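Local coordinates for WbbM protein (Klebsiella pneumoniae, PDB 6U4B) that probably acts as a bifunctional glycosyltransferase that polymerises O-antigen polysaccharide, with a magnesium site in its family 8 glycosyltransferase region, at residues 265-268 with 269-273; 181-184 with 185-189; 167-170 with 171-175. One frame throughout, in Å; residues are numbered along the deposited sequence.

Contact 1: residues 265-268 with 269-273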
ATOM      1  N   TYR A 265     -52.748  11.571 -26.201  1.00 46.05           N
ATOM      2  CA  TYR A 265     -52.079  12.182 -27.345  1.00 45.17           C
ATOM      3  C   TYR A 265     -52.662  11.687 -28.664  1.00 47.82           C
ATOM      4  O   TYR A 265     -52.888  12.482 -29.583  1.00 52.75           O
ATOM      5  CB  TYR A 265     -50.577  11.900 -27.281  1.00 40.94           C
ATOM      6  CG  TYR A 265     -49.804  12.412 -28.474  1.00 45.05           C
ATOM      7  CD1 TYR A 265     -49.374  13.731 -28.536  1.00 47.58           C
ATOM      8  CD2 TYR A 265     -49.501  11.575 -29.540  1.00 48.72           C
ATOM      9  CE1 TYR A 265     -48.667  14.203 -29.627  1.00 49.96           C
ATOM     10  CE2 TYR A 265     -48.796  12.037 -30.634  1.00 49.92           C
ATOM     11  CZ  TYR A 265     -48.381  13.349 -30.673  1.00 52.68           C
ATOM     12  OH  TYR A 265     -47.677  13.807 -31.764  1.00 56.46           O
ATOM     13  N   ILE A 266     -52.905  10.378 -28.779  1.00 47.99           N
ATOM     14  CA  ILE A 266     -53.445   9.829 -30.019  1.00 51.47           C
ATOM     15  C   ILE A 266     -54.854  10.347 -30.270  1.00 52.80           C
ATOM     16  O   ILE A 266     -55.197  10.725 -31.397  1.00 52.86           O
ATOM     17  CB  ILE A 266     -53.408   8.289 -29.983  1.00 51.96           C
ATOM     18  CG1 ILE A 266     -51.968   7.783 -30.065  1.00 51.27           C
ATOM     19  CG2 ILE A 266     -54.247   7.701 -31.113  1.00 55.68           C
ATOM     20  CD1 ILE A 266     -51.848   6.278 -30.017  1.00 53.27           C
ATOM     21  N   ILE A 267     -55.688  10.381 -29.228  1.00 52.78           N
ATOM     22  CA  ILE A 267     -57.066  10.839 -29.386  1.00 57.93           C
ATOM     23  C   ILE A 267     -57.095  12.285 -29.862  1.00 57.40           C
ATOM     24  O   ILE A 267     -57.935  12.665 -30.688  1.00 59.57           O
ATOM     25  CB  ILE A 267     -57.837  10.651 -28.065  1.00 58.19           C
ATOM     26  CG1 ILE A 267     -58.060   9.161 -27.790  1.00 56.18           C
ATOM     27  CG2 ILE A 267     -59.165  11.402 -28.094  1.00 56.30           C
ATOM     28  CD1 ILE A 267     -58.689   8.876 -26.451  1.00 55.84           C
ATOM     29  N   LYS A 268     -56.167  13.107 -29.371  1.00 52.98           N
ATOM     30  CA  LYS A 268     -56.078  14.491 -29.824  1.00 55.76           C
ATOM     31  C   LYS A 268     -55.735  14.568 -31.307  1.00 55.30           C
ATOM     32  O   LYS A 268     -56.275  15.411 -32.034  1.00 58.88           O
ATOM     33  CB  LYS A 268     -55.041  15.239 -28.986  1.00 56.46           C
ATOM     34  CG  LYS A 268     -54.581  16.568 -29.561  1.00 60.69           C
ATOM     35  CD  LYS A 268     -55.683  17.608 -29.534  1.00 72.19           C
ATOM     36  CE  LYS A 268     -55.110  18.998 -29.746  1.00 79.54           C
ATOM     37  NZ  LYS A 268     -54.146  19.030 -30.880  1.00 83.05           N
ATOM     38  N   LEU A 269     -54.841  13.695 -31.776  1.00 56.93           N
ATOM     39  CA  LEU A 269     -54.481  13.695 -33.191  1.00 62.35           C
ATOM     40  C   LEU A 269     -55.655  13.268 -34.062  1.00 63.86           C
ATOM     41  O   LEU A 269     -55.846  13.803 -35.162  1.00 67.92           O
ATOM     42  CB  LEU A 269     -53.277  12.783 -33.425  1.00 65.97           C
ATOM     43  CG  LEU A 269     -51.908  13.448 -33.573  1.00 67.55           C
ATOM     44  CD1 LEU A 269     -51.675  14.474 -32.473  1.00 69.73           C
ATOM     45  CD2 LEU A 269     -50.809  12.396 -33.570  1.00 66.56           C
ATOM     46  N   GLN A 270     -56.455  12.310 -33.588  1.00 61.92           N
ATOM     47  CA  GLN A 270     -57.625  11.879 -34.346  1.00 63.92           C
ATOM     48  C   GLN A 270     -58.715  12.943 -34.356  1.00 67.48           C
ATOM     49  O   GLN A 270     -59.455  13.062 -35.338  1.00 67.23           O
ATOM     50  CB  GLN A 270     -58.161  10.567 -33.773  1.00 62.74           C
ATOM     51  CG  GLN A 270     -57.166   9.420 -33.855  1.00 67.19           C
ATOM     52  CD  GLN A 270     -57.547   8.242 -32.979  1.00 68.03           C
ATOM     53  OE1 GLN A 270     -57.901   8.409 -31.812  1.00 66.35           O
ATOM     54  NE2 GLN A 270     -57.475   7.041 -33.541  1.00 67.27           N
ATOM     55  N   GLN A 271     -58.827  13.726 -33.280  1.00 69.49           N
ATOM     56  CA  GLN A 271     -59.843  14.771 -33.234  1.00 76.99           C
ATOM     57  C   GLN A 271     -59.468  15.965 -34.100  1.00 87.19           C
ATOM     58  O   GLN A 271     -60.355  16.651 -34.622  1.00 94.91           O
ATOM     59  CB  GLN A 271     -60.076  15.216 -31.789  1.00 73.31           C
ATOM     60  CG  GLN A 271     -60.779  14.181 -30.929  1.00 71.94           C
ATOM     61  CD  GLN A 271     -60.798  14.556 -29.460  1.00 72.54           C
ATOM     62  OE1 GLN A 271     -60.050  15.431 -29.017  1.00 73.25           O
ATOM     63  NE2 GLN A 271     -61.657  13.891 -28.694  1.00 69.74           N
ATOM     64  N   ASP A 272     -58.170  16.229 -34.271  1.00 90.14           N
ATOM     65  CA  ASP A 272     -57.758  17.378 -35.071  1.00 94.54           C
ATOM     66  C   ASP A 272     -57.997  17.141 -36.558  1.00 96.85           C
ATOM     67  O   ASP A 272     -58.473  18.038 -37.264  1.00102.30           O
ATOM     68  CB  ASP A 272     -56.290  17.703 -34.808  1.00 99.30           C
ATOM     69  CG  ASP A 272     -56.079  18.420 -33.489  1.00103.70           C
ATOM     70  OD1 ASP A 272     -57.023  19.098 -33.021  1.00106.52           O
ATOM     71  OD2 ASP A 272     -54.971  18.316 -32.921  1.00103.42           O
ATOM     72  N   GLY A 273     -57.677  15.949 -37.050  1.00102.12           N
ATOM     73  CA  GLY A 273     -57.867  15.650 -38.454  1.00102.95           C
ATOM     74  C   GLY A 273     -57.618  14.196 -38.792  1.00 99.77           C
ATOM     75  O   GLY A 273     -58.075  13.297 -38.081  1.00 98.66           O
TER
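Residues 265-268 and 269-272 form one unbroken run of alpha-helix, joined by four successive i to i+4 backbone hydrogen bonds, from L269 N to Y265 O (3.2 Å) through to D272 N to K268 O (3.0 Å). G273 is the first residue to leave helical geometry, and its N makes a weak bond to L269 O.

The first side-chain pair is Y265 with L269. L269 CD1 sits over one ring face, 4.2 Å from the centroid of the Y265 ring, shifted toward the rim, in a CH-pi contact. The second methyl, L269 CD2, meets Y265 CE2 at 3.6 Å. With chi1 of L269 at -101°, off the usual staggered values, the branch sets both methyls on one side of the ring, CD1 over the face and CD2 out past the CE2 rim. The hydroxyl of that ring is hydrogen-bonded to D225, while Y226 and W229 pack against the ring itself. I222 touches both Y265 and L269, so this side of the helix beds onto helix 220-240.

This is the last stretch of helix 253-272 in the DUF4422 region, an amphipathic helix ending before strand 277-285. Along another flank the K268 chain, bent at chi2 and chi4, curls until NZ is modelled in a salt bridge to D272 OD2, though its length is too short to be trusted. K268 also makes a cation-pi contact with Y197, and its positive charge may ease the carboxylate's place at the negative end of the helix.

Next round the helix, I267 and Q271 run side by side, I267 CG2 lying 3.6 Å from Q271 NE2. That amide nitrogen bonds weakly to T203 OG1. Q270 brings its OE1 within 3.8 Å of I266 CG2.

Contact 2: residues 181-184 with 185-189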
ATOM      1  N   ARG A 181     -53.983   9.934  -7.305  1.00 50.09           N
ATOM      2  CA  ARG A 181     -53.428  11.271  -7.117  1.00 53.67           C
ATOM      3  C   ARG A 181     -52.250  11.524  -8.051  1.00 50.58           C
ATOM      4  O   ARG A 181     -52.024  12.667  -8.469  1.00 51.53           O
ATOM      5  CB  ARG A 181     -53.006  11.468  -5.659  1.00 60.22           C
ATOM      6  CG  ARG A 181     -51.718  10.756  -5.268  1.00 65.26           C
ATOM      7  CD  ARG A 181     -51.377  10.978  -3.804  1.00 68.88           C
ATOM      8  NE  ARG A 181     -52.326  10.312  -2.918  1.00 74.63           N
ATOM      9  CZ  ARG A 181     -52.155   9.092  -2.419  1.00 77.43           C
ATOM     10  NH1 ARG A 181     -53.074   8.563  -1.623  1.00 80.14           N
ATOM     11  NH2 ARG A 181     -51.062   8.400  -2.716  1.00 75.09           N
ATOM     12  N   ASP A 182     -51.498  10.477  -8.398  1.00 48.75           N
ATOM     13  CA  ASP A 182     -50.395  10.638  -9.337  1.00 44.87           C
ATOM     14  C   ASP A 182     -50.910  10.923 -10.742  1.00 41.53           C
ATOM     15  O   ASP A 182     -50.363  11.778 -11.449  1.00 43.43           O
ATOM     16  CB  ASP A 182     -49.515   9.388  -9.332  1.00 46.14           C
ATOM     17  CG  ASP A 182     -48.930   9.091  -7.962  1.00 48.61           C
ATOM     18  OD1 ASP A 182     -48.708  10.046  -7.186  1.00 51.20           O
ATOM     19  OD2 ASP A 182     -48.689   7.901  -7.661  1.00 44.21           O
ATOM     20  N   TYR A 183     -51.961  10.213 -11.164  1.00 37.61           N
ATOM     21  CA  TYR A 183     -52.540  10.455 -12.482  1.00 42.32           C
ATOM     22  C   TYR A 183     -53.268  11.792 -12.522  1.00 45.59           C
ATOM     23  O   TYR A 183     -53.218  12.500 -13.534  1.00 47.78           O
ATOM     24  CB  TYR A 183     -53.480   9.307 -12.855  1.00 46.81           C
ATOM     25  CG  TYR A 183     -54.116   9.439 -14.223  1.00 48.19           C
ATOM     26  CD1 TYR A 183     -55.495   9.355 -14.383  1.00 48.92           C
ATOM     27  CD2 TYR A 183     -53.340   9.649 -15.355  1.00 46.12           C
ATOM     28  CE1 TYR A 183     -56.081   9.474 -15.633  1.00 48.69           C
ATOM     29  CE2 TYR A 183     -53.916   9.771 -16.607  1.00 44.29           C
ATOM     30  CZ  TYR A 183     -55.287   9.681 -16.740  1.00 45.69           C
ATOM     31  OH  TYR A 183     -55.862   9.800 -17.987  1.00 46.85           O
ATOM     32  N   GLN A 184     -53.944  12.155 -11.427  1.00 48.09           N
ATOM     33  CA  GLN A 184     -54.566  13.474 -11.340  1.00 52.78           C
ATOM     34  C   GLN A 184     -53.536  14.580 -11.512  1.00 48.63           C
ATOM     35  O   GLN A 184     -53.799  15.586 -12.182  1.00 48.04           O
ATOM     36  CB  GLN A 184     -55.290  13.633 -10.003  1.00 56.77           C
ATOM     37  CG  GLN A 184     -56.592  12.865  -9.886  1.00 63.78           C
ATOM     38  CD  GLN A 184     -57.260  13.070  -8.542  1.00 72.90           C
ATOM     39  OE1 GLN A 184     -56.777  12.590  -7.517  1.00 75.44           O
ATOM     40  NE2 GLN A 184     -58.371  13.797  -8.538  1.00 79.08           N
ATOM     41  N   ALA A 185     -52.355  14.413 -10.908  1.00 41.09           N
ATOM     42  CA  ALA A 185     -51.305  15.417 -11.043  1.00 40.42           C
ATOM     43  C   ALA A 185     -50.843  15.540 -12.489  1.00 43.81           C
ATOM     44  O   ALA A 185     -50.564  16.646 -12.969  1.00 45.20           O
ATOM     45  CB  ALA A 185     -50.130  15.068 -10.132  1.00 41.26           C
ATOM     46  N   ALA A 186     -50.754  14.412 -13.200  1.00 43.65           N
ATOM     47  CA  ALA A 186     -50.352  14.453 -14.602  1.00 38.99           C
ATOM     48  C   ALA A 186     -51.427  15.101 -15.466  1.00 40.95           C
ATOM     49  O   ALA A 186     -51.110  15.820 -16.421  1.00 41.09           O
ATOM     50  CB  ALA A 186     -50.036  13.043 -15.099  1.00 41.20           C
ATOM     51  N   ILE A 187     -52.702  14.861 -15.145  1.00 43.49           N
ATOM     52  CA  ILE A 187     -53.792  15.461 -15.912  1.00 49.83           C
ATOM     53  C   ILE A 187     -53.760  16.979 -15.788  1.00 49.61           C
ATOM     54  O   ILE A 187     -53.920  17.700 -16.782  1.00 48.31           O
ATOM     55  CB  ILE A 187     -55.148  14.882 -15.459  1.00 56.59           C
ATOM     56  CG1 ILE A 187     -55.270  13.419 -15.882  1.00 59.98           C
ATOM     57  CG2 ILE A 187     -56.305  15.699 -16.023  1.00 61.58           C
ATOM     58  CD1 ILE A 187     -55.072  13.197 -17.367  1.00 62.74           C
ATOM     59  N   ALA A 188     -53.544  17.488 -14.572  1.00 50.88           N
ATOM     60  CA  ALA A 188     -53.491  18.932 -14.375  1.00 52.51           C
ATOM     61  C   ALA A 188     -52.359  19.565 -15.171  1.00 50.83           C
ATOM     62  O   ALA A 188     -52.495  20.695 -15.654  1.00 53.95           O
ATOM     63  CB  ALA A 188     -53.342  19.255 -12.887  1.00 52.37           C
ATOM     64  N   ILE A 189     -51.245  18.851 -15.332  1.00 44.59           N
ATOM     65  CA  ILE A 189     -50.112  19.400 -16.070  1.00 49.56           C
ATOM     66  C   ILE A 189     -50.433  19.501 -17.556  1.00 47.02           C
ATOM     67  O   ILE A 189     -50.116  20.506 -18.204  1.00 51.05           O
ATOM     68  CB  ILE A 189     -48.858  18.547 -15.810  1.00 48.26           C
ATOM     69  CG1 ILE A 189     -48.444  18.665 -14.343  1.00 46.28           C
ATOM     70  CG2 ILE A 189     -47.721  18.965 -16.729  1.00 46.77           C
ATOM     71  CD1 ILE A 189     -47.367  17.699 -13.941  1.00 48.46           C
TER
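Regular alpha-helix continues from 181-184 into 185-189, with the amides of A185, A186, I187 and A188 each bonding back four residues; the shortest of these bonds is I187 N to Y183 O at 2.9 Å.

Y183 and I187, one turn apart, carry the side-chain contact. I187 CG1 stands over one face of the phenol ring, 3.9 Å from the Y183 ring centroid and only 14° off its normal, a CH-pi contact displaced toward the rim. From there the folded chi2 of I187 (-55°) lays CD1 along the outer end of the ring: I187 CD1 is 3.6 Å from Y183 CZ and 3.5 Å from Y183 OH. The same CG1 is also close to the backbone, at 3.3 Å from Y183 O, so the isoleucine fills the angle between ring and carbonyl. The tyrosine hydroxyl has a polar partner of its own, N205 OD1, which holds the same outer end of the ring that I187 covers.

Within the helix, the alanine methyls meet carbonyls of the preceding turn: A185 CB is 3.5 Å from R181 O, and A186 CB is 3.6 Å from Y183 O. D182, buried, turns away and is hydrogen-bonded to the hydroxyl of Y246, whereas R181 and Q184 lie on the exposed side.

The segment belongs to helix 180-193, which is packed among other helices of the DUF4422 region. The small A186 side chain lies where two of them come in, resting on I257 of helix 253-272 and L237 of helix 220-240, while I187 meets I201 of helix 198-206 and the Y183 ring meets Y172 of helix 168-173.

Contact 3: residues 167-170 with 171-175; sequences NNYD and HYERG
D170 and R174 meet through carbon rather than through charge: the arginine methylene R174 CD lies against the carboxylate, 3.2 Å from D170 OD2 and 3.5 Å from D170 OD1. The guanidinium passes beyond, its plane turned 46° from that of the carboxylate. D170 OD2 to R174 NE is 4.2 Å, with the oxygen well out of the guanidinium plane, so attraction of opposite charges remains but no N-H points at it. One residue earlier on the helix, Y169 CE1 approaches E173 OE1 at 3.7 Å, with ring and carboxylate planes steeply inclined.

Beneath these side chains is the backbone of a short helix, with H171 N to N167 O (2.9 Å) and R174 N to D170 O among its i to i+4 bonds. Its start is an N-cap: N167 OD1 accepts from D170 N at 2.8 Å in an almost straight bond (170°), and chi1 of N167, 50°, brings OD1 back over the first turn. D170 OD2 in turn takes the amide of K166, which steadies the carboxylate that R174 lies on.

Further out, N168 is gripped by Y212, F204 O and D209 O, and H171 ND1 bonds to S165 OG while its ring meets W158 and packs edge-to-face with Y212. Helix 168-173 thus sits beside strand 152-159, with Y172 pressed against V253, I257 and R260 of helix 253-272 and Y169 against I180 and Q184 of helix 180-193.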
ATOM      1  N   ASN A 167     -64.397   3.078 -16.400  1.00 67.71           N
ATOM      2  CA  ASN A 167     -63.777   3.769 -17.527  1.00 62.68           C
ATOM      3  C   ASN A 167     -62.269   3.797 -17.280  1.00 57.68           C
ATOM      4  O   ASN A 167     -61.775   3.221 -16.311  1.00 54.55           O
ATOM      5  CB  ASN A 167     -64.386   5.164 -17.704  1.00 58.03           C
ATOM      6  CG  ASN A 167     -64.414   5.965 -16.413  1.00 56.27           C
ATOM      7  OD1 ASN A 167     -63.468   5.936 -15.626  1.00 55.76           O
ATOM      8  ND2 ASN A 167     -65.504   6.689 -16.194  1.00 54.84           N
ATOM      9  N   ASN A 168     -61.533   4.472 -18.171  1.00 55.71           N
ATOM     10  CA  ASN A 168     -60.074   4.445 -18.083  1.00 58.59           C
ATOM     11  C   ASN A 168     -59.575   5.177 -16.846  1.00 57.33           C
ATOM     12  O   ASN A 168     -58.578   4.770 -16.238  1.00 52.91           O
ATOM     13  CB  ASN A 168     -59.461   5.042 -19.349  1.00 54.82           C
ATOM     14  CG  ASN A 168     -59.626   4.141 -20.557  1.00 59.75           C
ATOM     15  OD1 ASN A 168     -59.247   2.968 -20.532  1.00 54.48           O
ATOM     16  ND2 ASN A 168     -60.209   4.682 -21.621  1.00 57.45           N
ATOM     17  N   TYR A 169     -60.247   6.264 -16.461  1.00 58.43           N
ATOM     18  CA  TYR A 169     -59.890   6.952 -15.225  1.00 59.60           C
ATOM     19  C   TYR A 169     -60.086   6.038 -14.025  1.00 61.55           C
ATOM     20  O   TYR A 169     -59.182   5.875 -13.197  1.00 59.35           O
ATOM     21  CB  TYR A 169     -60.724   8.225 -15.072  1.00 57.63           C
ATOM     22  CG  TYR A 169     -60.465   8.980 -13.783  1.00 52.72           C
ATOM     23  CD1 TYR A 169     -61.176   8.688 -12.625  1.00 51.95           C
ATOM     24  CD2 TYR A 169     -59.510   9.984 -13.726  1.00 50.02           C
ATOM     25  CE1 TYR A 169     -60.939   9.372 -11.450  1.00 52.59           C
ATOM     26  CE2 TYR A 169     -59.270  10.675 -12.556  1.00 53.05           C
ATOM     27  CZ  TYR A 169     -59.986  10.365 -11.421  1.00 55.62           C
ATOM     28  OH  TYR A 169     -59.747  11.051 -10.252  1.00 56.90           O
ATOM     29  N   ASP A 170     -61.270   5.432 -13.917  1.00 62.86           N
ATOM     30  CA  ASP A 170     -61.553   4.535 -12.803  1.00 66.76           C
ATOM     31  C   ASP A 170     -60.616   3.334 -12.800  1.00 64.66           C
ATOM     32  O   ASP A 170     -60.325   2.776 -11.735  1.00 65.95           O
ATOM     33  CB  ASP A 170     -63.017   4.092 -12.866  1.00 71.96           C
ATOM     34  CG  ASP A 170     -63.439   3.281 -11.660  1.00 74.94           C
ATOM     35  OD1 ASP A 170     -63.103   3.675 -10.522  1.00 74.99           O
ATOM     36  OD2 ASP A 170     -64.128   2.257 -11.851  1.00 76.39           O
ATOM     37  N   HIS A 171     -60.120   2.932 -13.974  1.00 57.16           N
ATOM     38  CA  HIS A 171     -59.199   1.803 -14.044  1.00 56.80           C
ATOM     39  C   HIS A 171     -57.867   2.136 -13.384  1.00 59.12           C
ATOM     40  O   HIS A 171     -57.235   1.266 -12.773  1.00 59.89           O
ATOM     41  CB  HIS A 171     -58.988   1.384 -15.498  1.00 53.81           C
ATOM     42  CG  HIS A 171     -58.295   0.066 -15.654  1.00 58.85           C
ATOM     43  ND1 HIS A 171     -58.843  -1.117 -15.209  1.00 62.20           N
ATOM     44  CD2 HIS A 171     -57.102  -0.257 -16.208  1.00 58.01           C
ATOM     45  CE1 HIS A 171     -58.018  -2.113 -15.481  1.00 59.71           C
ATOM     46  NE2 HIS A 171     -56.955  -1.618 -16.088  1.00 59.10           N
ATOM     47  N   TYR A 172     -57.417   3.388 -13.502  1.00 57.37           N
ATOM     48  CA  TYR A 172     -56.207   3.788 -12.795  1.00 53.10           C
ATOM     49  C   TYR A 172     -56.436   3.789 -11.290  1.00 57.40           C
ATOM     50  O   TYR A 172     -55.583   3.322 -10.526  1.00 57.79           O
ATOM     51  CB  TYR A 172     -55.742   5.168 -13.267  1.00 47.91           C
ATOM     52  CG  TYR A 172     -54.305   5.486 -12.892  1.00 49.37           C
ATOM     53  CD1 TYR A 172     -53.962   5.843 -11.592  1.00 51.48           C
ATOM     54  CD2 TYR A 172     -53.293   5.432 -13.842  1.00 45.25           C
ATOM     55  CE1 TYR A 172     -52.650   6.128 -11.249  1.00 48.15           C
ATOM     56  CE2 TYR A 172     -51.980   5.717 -13.511  1.00 47.58           C
ATOM     57  CZ  TYR A 172     -51.665   6.065 -12.213  1.00 46.42           C
ATOM     58  OH  TYR A 172     -50.361   6.347 -11.882  1.00 47.58           O
ATOM     59  N   GLU A 173     -57.588   4.296 -10.847  1.00 56.97           N
ATOM     60  CA  GLU A 173     -57.842   4.421  -9.417  1.00 59.81           C
ATOM     61  C   GLU A 173     -57.948   3.057  -8.744  1.00 62.25           C
ATOM     62  O   GLU A 173     -57.486   2.882  -7.611  1.00 64.64           O
ATOM     63  CB  GLU A 173     -59.109   5.237  -9.179  1.00 63.84           C
ATOM     64  CG  GLU A 173     -59.478   5.369  -7.716  1.00 67.55           C
ATOM     65  CD  GLU A 173     -60.439   6.508  -7.459  1.00 71.48           C
ATOM     66  OE1 GLU A 173     -60.685   7.301  -8.392  1.00 72.11           O
ATOM     67  OE2 GLU A 173     -60.943   6.612  -6.322  1.00 75.26           O
ATOM     68  N   ARG A 174     -58.548   2.081  -9.421  1.00 58.12           N
ATOM     69  CA  ARG A 174     -58.695   0.747  -8.855  1.00 62.55           C
ATOM     70  C   ARG A 174     -57.442  -0.106  -9.005  1.00 63.41           C
ATOM     71  O   ARG A 174     -57.433  -1.247  -8.528  1.00 65.65           O
ATOM     72  CB  ARG A 174     -59.887   0.038  -9.501  1.00 62.54           C
ATOM     73  CG  ARG A 174     -61.218   0.710  -9.216  1.00 69.09           C
ATOM     74  CD  ARG A 174     -62.304   0.253 -10.179  1.00 76.54           C
ATOM     75  NE  ARG A 174     -62.611  -1.169 -10.054  1.00 81.95           N
ATOM     76  CZ  ARG A 174     -62.144  -2.108 -10.871  1.00 83.40           C
ATOM     77  NH1 ARG A 174     -62.477  -3.378 -10.683  1.00 87.29           N
ATOM     78  NH2 ARG A 174     -61.347  -1.779 -11.877  1.00 78.65           N
ATOM     79  N   GLY A 175     -56.395   0.413  -9.640  1.00 62.23           N
ATOM     80  CA  GLY A 175     -55.191  -0.378  -9.832  1.00 64.56           C
ATOM     81  C   GLY A 175     -54.571  -0.781  -8.505  1.00 67.04           C
ATOM     82  O   GLY A 175     -54.507   0.009  -7.559  1.00 66.99           O
TER

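How the contacts relate
Along the chain the order is contact 3, contact 2, contact 1, on helices 168-173, 180-193 and 253-272. Contacts 2 and 3, on consecutive helices, have centres about 13 Å apart and touch directly, with Y183 CB 3.7 Å from Y172 CE1 and Q184 NE2 3.5 Å from Y169 OH. Contact 1 stands apart: its centre is about 20 Å from that of contact 2 and 22 Å from that of contact 3, without touching. The body of helix 253-272 bridges this gap, since I257 and R260 pack on the other two helices. All three contacts belong to the group of packed helices in the DUF4422 region, away from the magnesium site at D406, D408 and H560.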